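Local structure of lipoxygenase (Cyanothece sp., 5EK8) at residues P216-Y228 against A605-I617. The protein is a 9R-lipoxygenase, a non-heme iron enzyme that probably inserts both atoms of molecular oxygen into its fatty acid substrate. Residues are numbered along the deposited sequence; the frame is centred on the assembly and turned at random.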
loop_
_atom_site.group_PDB
_atom_site.type_symbol
_atom_site.label_atom_id
_atom_site.label_comp_id
_atom_site.label_asym_id
_atom_site.label_seq_id
_atom_site.Cartn_x
_atom_site.Cartn_y
_atom_site.Cartn_z
ATOM N N PRO A 216 -36.097 4.423 1.512
ATOM C CA PRO A 216 -35.104 3.453 1.035
ATOM C C PRO A 216 -34.742 3.607 -0.442
ATOM O O PRO A 216 -33.763 3.010 -0.886
ATOM C CB PRO A 216 -35.789 2.105 1.282
ATOM C CG PRO A 216 -36.793 2.379 2.350
ATOM C CD PRO A 216 -37.286 3.760 2.073
ATOM N N LYS A 217 -35.515 4.392 -1.186
ATOM C CA LYS A 217 -35.261 4.580 -2.611
ATOM C C LYS A 217 -34.651 5.952 -2.887
ATOM O O LYS A 217 -34.324 6.285 -4.027
ATOM C CB LYS A 217 -36.552 4.403 -3.413
ATOM C CG LYS A 217 -37.724 3.881 -2.595
ATOM C CD LYS A 217 -38.912 3.520 -3.476
ATOM C CE LYS A 217 -40.041 2.916 -2.653
ATOM N NZ LYS A 217 -39.574 1.730 -1.876
ATOM N N GLU A 218 -34.497 6.744 -1.834
ATOM C CA GLU A 218 -33.911 8.072 -1.955
ATOM C C GLU A 218 -32.621 8.138 -1.141
ATOM O O GLU A 218 -32.439 7.347 -0.220
ATOM C CB GLU A 218 -34.916 9.144 -1.507
ATOM C CG GLU A 218 -35.659 9.800 -2.667
ATOM C CD GLU A 218 -36.758 10.730 -2.205
ATOM O OE1 GLU A 218 -36.995 10.800 -0.982
ATOM O OE2 GLU A 218 -37.385 11.389 -3.063
ATOM N N PRO A 219 -31.706 9.061 -1.490
ATOM C CA PRO A 219 -31.795 10.030 -2.592
ATOM C C PRO A 219 -31.580 9.383 -3.955
ATOM O O PRO A 219 -31.017 8.293 -4.031
ATOM C CB PRO A 219 -30.677 11.023 -2.275
ATOM C CG PRO A 219 -29.680 10.223 -1.524
ATOM C CD PRO A 219 -30.458 9.220 -0.722
ATOM N N SER A 220 -32.039 10.044 -5.010
ATOM C CA SER A 220 -31.838 9.554 -6.365
ATOM C C SER A 220 -30.354 9.474 -6.687
ATOM O O SER A 220 -29.531 10.092 -6.011
ATOM C CB SER A 220 -32.546 10.461 -7.375
ATOM O OG SER A 220 -31.989 11.765 -7.370
ATOM N N LEU A 221 -30.014 8.717 -7.723
ATOM C CA LEU A 221 -28.635 8.646 -8.180
ATOM C C LEU A 221 -28.196 9.990 -8.741
ATOM O O LEU A 221 -27.042 10.395 -8.600
ATOM C CB LEU A 221 -28.475 7.553 -9.227
ATOM C CG LEU A 221 -27.487 6.458 -8.827
ATOM C CD1 LEU A 221 -28.000 5.671 -7.626
ATOM C CD2 LEU A 221 -27.213 5.552 -10.014
ATOM N N THR A 222 -29.139 10.682 -9.370
ATOM C CA THR A 222 -28.898 12.018 -9.902
ATOM C C THR A 222 -28.527 13.012 -8.802
ATOM O O THR A 222 -27.584 13.796 -8.945
ATOM C CB THR A 222 -30.130 12.537 -10.649
ATOM O OG1 THR A 222 -30.521 11.579 -11.641
ATOM C CG2 THR A 222 -29.824 13.870 -11.313
ATOM N N GLN A 223 -29.274 12.963 -7.703
ATOM C CA GLN A 223 -29.045 13.847 -6.566
ATOM C C GLN A 223 -27.705 13.565 -5.880
ATOM O O GLN A 223 -26.962 14.493 -5.540
ATOM C CB GLN A 223 -30.189 13.713 -5.564
ATOM C CG GLN A 223 -30.124 14.685 -4.406
ATOM C CD GLN A 223 -31.304 14.531 -3.469
ATOM O OE1 GLN A 223 -32.360 14.027 -3.861
ATOM N NE2 GLN A 223 -31.128 14.950 -2.218
ATOM N N ILE A 224 -27.405 12.282 -5.679
ATOM C CA ILE A 224 -26.136 11.867 -5.083
ATOM C C ILE A 224 -24.974 12.329 -5.945
ATOM O O ILE A 224 -23.990 12.873 -5.439
ATOM C CB ILE A 224 -26.053 10.335 -4.907
ATOM C CG1 ILE A 224 -27.090 9.858 -3.895
ATOM C CG2 ILE A 224 -24.664 9.913 -4.445
ATOM C CD1 ILE A 224 -27.131 8.358 -3.746
ATOM N N GLN A 225 -25.094 12.118 -7.251
ATOM C CA GLN A 225 -24.033 12.511 -8.166
ATOM C C GLN A 225 -23.828 14.025 -8.152
ATOM O O GLN A 225 -22.699 14.504 -8.060
ATOM C CB GLN A 225 -24.339 12.037 -9.579
ATOM C CG GLN A 225 -23.131 12.066 -10.491
ATOM C CD GLN A 225 -22.137 10.961 -10.174
ATOM O OE1 GLN A 225 -22.322 9.803 -10.568
ATOM N NE2 GLN A 225 -21.076 11.312 -9.458
ATOM N N ALA A 226 -24.930 14.768 -8.234
ATOM C CA ALA A 226 -24.888 16.228 -8.209
ATOM C C ALA A 226 -24.235 16.768 -6.943
ATOM O O ALA A 226 -23.445 17.712 -7.002
ATOM C CB ALA A 226 -26.291 16.796 -8.350
ATOM N N ASP A 227 -24.564 16.165 -5.803
ATOM C CA ASP A 227 -24.098 16.673 -4.514
ATOM C C ASP A 227 -22.592 16.482 -4.297
ATOM O O ASP A 227 -21.996 17.150 -3.447
ATOM C CB ASP A 227 -24.882 16.022 -3.373
ATOM C CG ASP A 227 -26.273 16.618 -3.211
ATOM O OD1 ASP A 227 -26.589 17.594 -3.924
ATOM O OD2 ASP A 227 -27.051 16.121 -2.369
ATOM N N TYR A 228 -21.981 15.578 -5.058
ATOM C CA TYR A 228 -20.524 15.457 -5.073
ATOM C C TYR A 228 -19.965 16.192 -6.285
ATOM O O TYR A 228 -20.671 16.374 -7.274
ATOM C CB TYR A 228 -20.078 13.992 -5.105
ATOM C CG TYR A 228 -20.336 13.205 -3.838
ATOM C CD1 TYR A 228 -19.514 13.341 -2.730
ATOM C CD2 TYR A 228 -21.387 12.300 -3.767
ATOM C CE1 TYR A 228 -19.745 12.610 -1.576
ATOM C CE2 TYR A 228 -21.625 11.565 -2.619
ATOM C CZ TYR A 228 -20.803 11.723 -1.527
ATOM O OH TYR A 228 -21.042 10.992 -0.387
ATOM N N ALA A 605 -28.143 -0.184 -10.844
ATOM C CA ALA A 605 -27.055 0.506 -10.158
ATOM C C ALA A 605 -27.046 0.233 -8.646
ATOM O O ALA A 605 -28.009 -0.317 -8.111
ATOM C CB ALA A 605 -27.162 1.999 -10.435
ATOM N N PRO A 606 -25.940 0.587 -7.960
ATOM C CA PRO A 606 -25.894 0.519 -6.493
ATOM C C PRO A 606 -27.076 1.226 -5.825
ATOM O O PRO A 606 -27.545 2.237 -6.342
ATOM C CB PRO A 606 -24.586 1.239 -6.153
ATOM C CG PRO A 606 -23.720 1.017 -7.336
ATOM C CD PRO A 606 -24.620 0.927 -8.534
ATOM N N ASP A 607 -27.552 0.710 -4.696
ATOM C CA ASP A 607 -28.601 1.397 -3.958
ATOM C C ASP A 607 -28.007 2.708 -3.416
ATOM O O ASP A 607 -26.781 2.844 -3.366
ATOM C CB ASP A 607 -29.182 0.492 -2.851
ATOM C CG ASP A 607 -28.176 0.128 -1.764
ATOM O OD1 ASP A 607 -28.425 -0.875 -1.054
ATOM O OD2 ASP A 607 -27.154 0.828 -1.600
ATOM N N PRO A 608 -28.862 3.678 -3.035
ATOM C CA PRO A 608 -28.399 5.014 -2.631
ATOM C C PRO A 608 -27.196 5.031 -1.681
ATOM O O PRO A 608 -26.239 5.770 -1.927
ATOM C CB PRO A 608 -29.631 5.602 -1.942
ATOM C CG PRO A 608 -30.769 5.001 -2.679
ATOM C CD PRO A 608 -30.335 3.605 -3.060
ATOM N N ILE A 609 -27.235 4.218 -0.630
ATOM C CA ILE A 609 -26.186 4.243 0.384
ATOM C C ILE A 609 -24.859 3.669 -0.159
ATOM O O ILE A 609 -23.763 4.192 0.127
ATOM C CB ILE A 609 -26.655 3.501 1.656
ATOM C CG1 ILE A 609 -25.618 3.609 2.770
ATOM C CG2 ILE A 609 -27.018 2.071 1.352
ATOM C CD1 ILE A 609 -26.244 3.621 4.155
ATOM N N GLU A 610 -24.959 2.636 -0.990
ATOM C CA GLU A 610 -23.785 2.096 -1.665
ATOM C C GLU A 610 -23.211 3.103 -2.655
ATOM O O GLU A 610 -21.994 3.230 -2.789
ATOM C CB GLU A 610 -24.118 0.797 -2.393
ATOM C CG GLU A 610 -24.222 -0.419 -1.493
ATOM C CD GLU A 610 -24.326 -1.712 -2.280
ATOM O OE1 GLU A 610 -24.022 -2.781 -1.711
ATOM O OE2 GLU A 610 -24.713 -1.654 -3.468
ATOM N N ALA A 611 -24.098 3.811 -3.349
ATOM C CA ALA A 611 -23.693 4.792 -4.352
ATOM C C ALA A 611 -22.931 5.955 -3.722
ATOM O O ALA A 611 -21.798 6.295 -4.123
ATOM C CB ALA A 611 -24.908 5.306 -5.099
ATOM N N THR A 612 -23.561 6.561 -2.723
ATOM C CA THR A 612 -22.953 7.690 -2.052
ATOM C C THR A 612 -21.643 7.271 -1.399
ATOM O O THR A 612 -20.668 8.014 -1.458
ATOM C CB THR A 612 -23.893 8.327 -1.002
ATOM O OG1 THR A 612 -23.226 9.429 -0.371
ATOM C CG2 THR A 612 -24.326 7.325 0.053
ATOM N N ASN A 613 -21.600 6.077 -0.811
ATOM C CA ASN A 613 -20.354 5.623 -0.206
ATOM C C ASN A 613 -19.264 5.387 -1.250
ATOM O O ASN A 613 -18.092 5.679 -1.004
ATOM C CB ASN A 613 -20.588 4.361 0.621
ATOM C CG ASN A 613 -21.171 4.670 1.983
ATOM O OD1 ASN A 613 -20.439 4.928 2.940
ATOM N ND2 ASN A 613 -22.495 4.668 2.074
ATOM N N GLN A 614 -19.655 4.869 -2.413
ATOM C CA GLN A 614 -18.733 4.699 -3.536
ATOM C C GLN A 614 -18.053 6.014 -3.887
ATOM O O GLN A 614 -16.817 6.145 -3.799
ATOM C CB GLN A 614 -19.468 4.157 -4.766
ATOM C CG GLN A 614 -18.616 4.113 -6.036
ATOM C CD GLN A 614 -19.411 3.680 -7.263
ATOM O OE1 GLN A 614 -20.481 3.083 -7.144
ATOM N NE2 GLN A 614 -18.891 3.986 -8.450
ATOM N N VAL A 615 -18.870 6.995 -4.270
ATOM C CA VAL A 615 -18.337 8.291 -4.681
ATOM C C VAL A 615 -17.532 8.951 -3.557
ATOM O O VAL A 615 -16.449 9.503 -3.786
ATOM C CB VAL A 615 -19.458 9.235 -5.136
ATOM C CG1 VAL A 615 -18.868 10.530 -5.688
ATOM C CG2 VAL A 615 -20.325 8.545 -6.182
ATOM N N TYR A 616 -18.059 8.869 -2.340
ATOM C CA TYR A 616 -17.392 9.428 -1.170
ATOM C C TYR A 616 -15.981 8.878 -1.001
ATOM O O TYR A 616 -15.014 9.639 -0.943
ATOM C CB TYR A 616 -18.207 9.154 0.094
ATOM C CG TYR A 616 -17.507 9.538 1.375
ATOM C CD1 TYR A 616 -17.374 10.868 1.743
ATOM C CD2 TYR A 616 -16.986 8.567 2.225
ATOM C CE1 TYR A 616 -16.735 11.220 2.912
ATOM C CE2 TYR A 616 -16.350 8.911 3.401
ATOM C CZ TYR A 616 -16.224 10.241 3.738
ATOM O OH TYR A 616 -15.591 10.603 4.903
ATOM N N ILE A 617 -15.871 7.555 -0.933
ATOM C CA ILE A 617 -14.587 6.910 -0.711
ATOM C C ILE A 617 -13.611 7.207 -1.838
ATOM O O ILE A 617 -12.448 7.509 -1.576
ATOM C CB ILE A 617 -14.735 5.380 -0.555
ATOM C CG1 ILE A 617 -15.415 5.047 0.771
ATOM C CG2 ILE A 617 -13.375 4.697 -0.598
ATOM C CD1 ILE A 617 -14.628 5.513 1.977
#
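Tyr-228 lies across the flank of helix 608-617, its ring over Val-615 and its hydroxyl at Thr-612. CG1 of Val-615 sits over one ring face, 4.0 Å from the ring centroid and 29° off the normal, a CH-pi contact. Tyr-228 OH and Thr-612 OG1 are hydrogen-bonded at 2.7 Å, OG1 meeting the ring at its edge, in plane. With OG1 turned anti to the backbone N (chi1 180°), Thr-612 directs its hydroxyl to the tyrosine, and the same oxygen is also hydrogen-bonded to His-208 ND1. Tyr-616 brings its backbone and CB against the ring and hydroxyl of Tyr-228, while its own OH bonds to Thr-202 OG1. One turn earlier Ile-224 starts toward the partner helix: CG2 rests on Thr-612 CA (3.7 Å), and CD1 reaches Ala-611 CB at 4.0 Å. Helices 221-227 and 608-617 run nearly parallel, 19° apart with axes 9.9 Å from each other, and belong to the mainly helical catalytic domain of the lipoxygenase fold. Helix 188-214 flanks the pair, touching Tyr-228 through Ile-204 and Lys-205; the iron ligand Ile-668 lies about 10 Å from Tyr-616, measured between side chains. Both helices begin with a side-chain N-cap, Ser-220 OG accepting from Gln-223 N and Asp-607 OD2 from Glu-610 N. Towards these starts the contact is apolar and reaches the partly exposed Leu-221 and Pro-608. Leu-221 spreads its two methyls against 605-617, CD2 to Ala-605 CB at 3.6 Å and CD1 to Ala-611 CB. Pro-608 lays its ring against the loop, CG 3.6 Å from Pro-219 O; the peptide bond before Pro-219 is cis. Beyond it Pro-216, Lys-217 and Glu-218 are exposed, and the side chains of Lys-217 and Glu-218 set off away from helix 608-617.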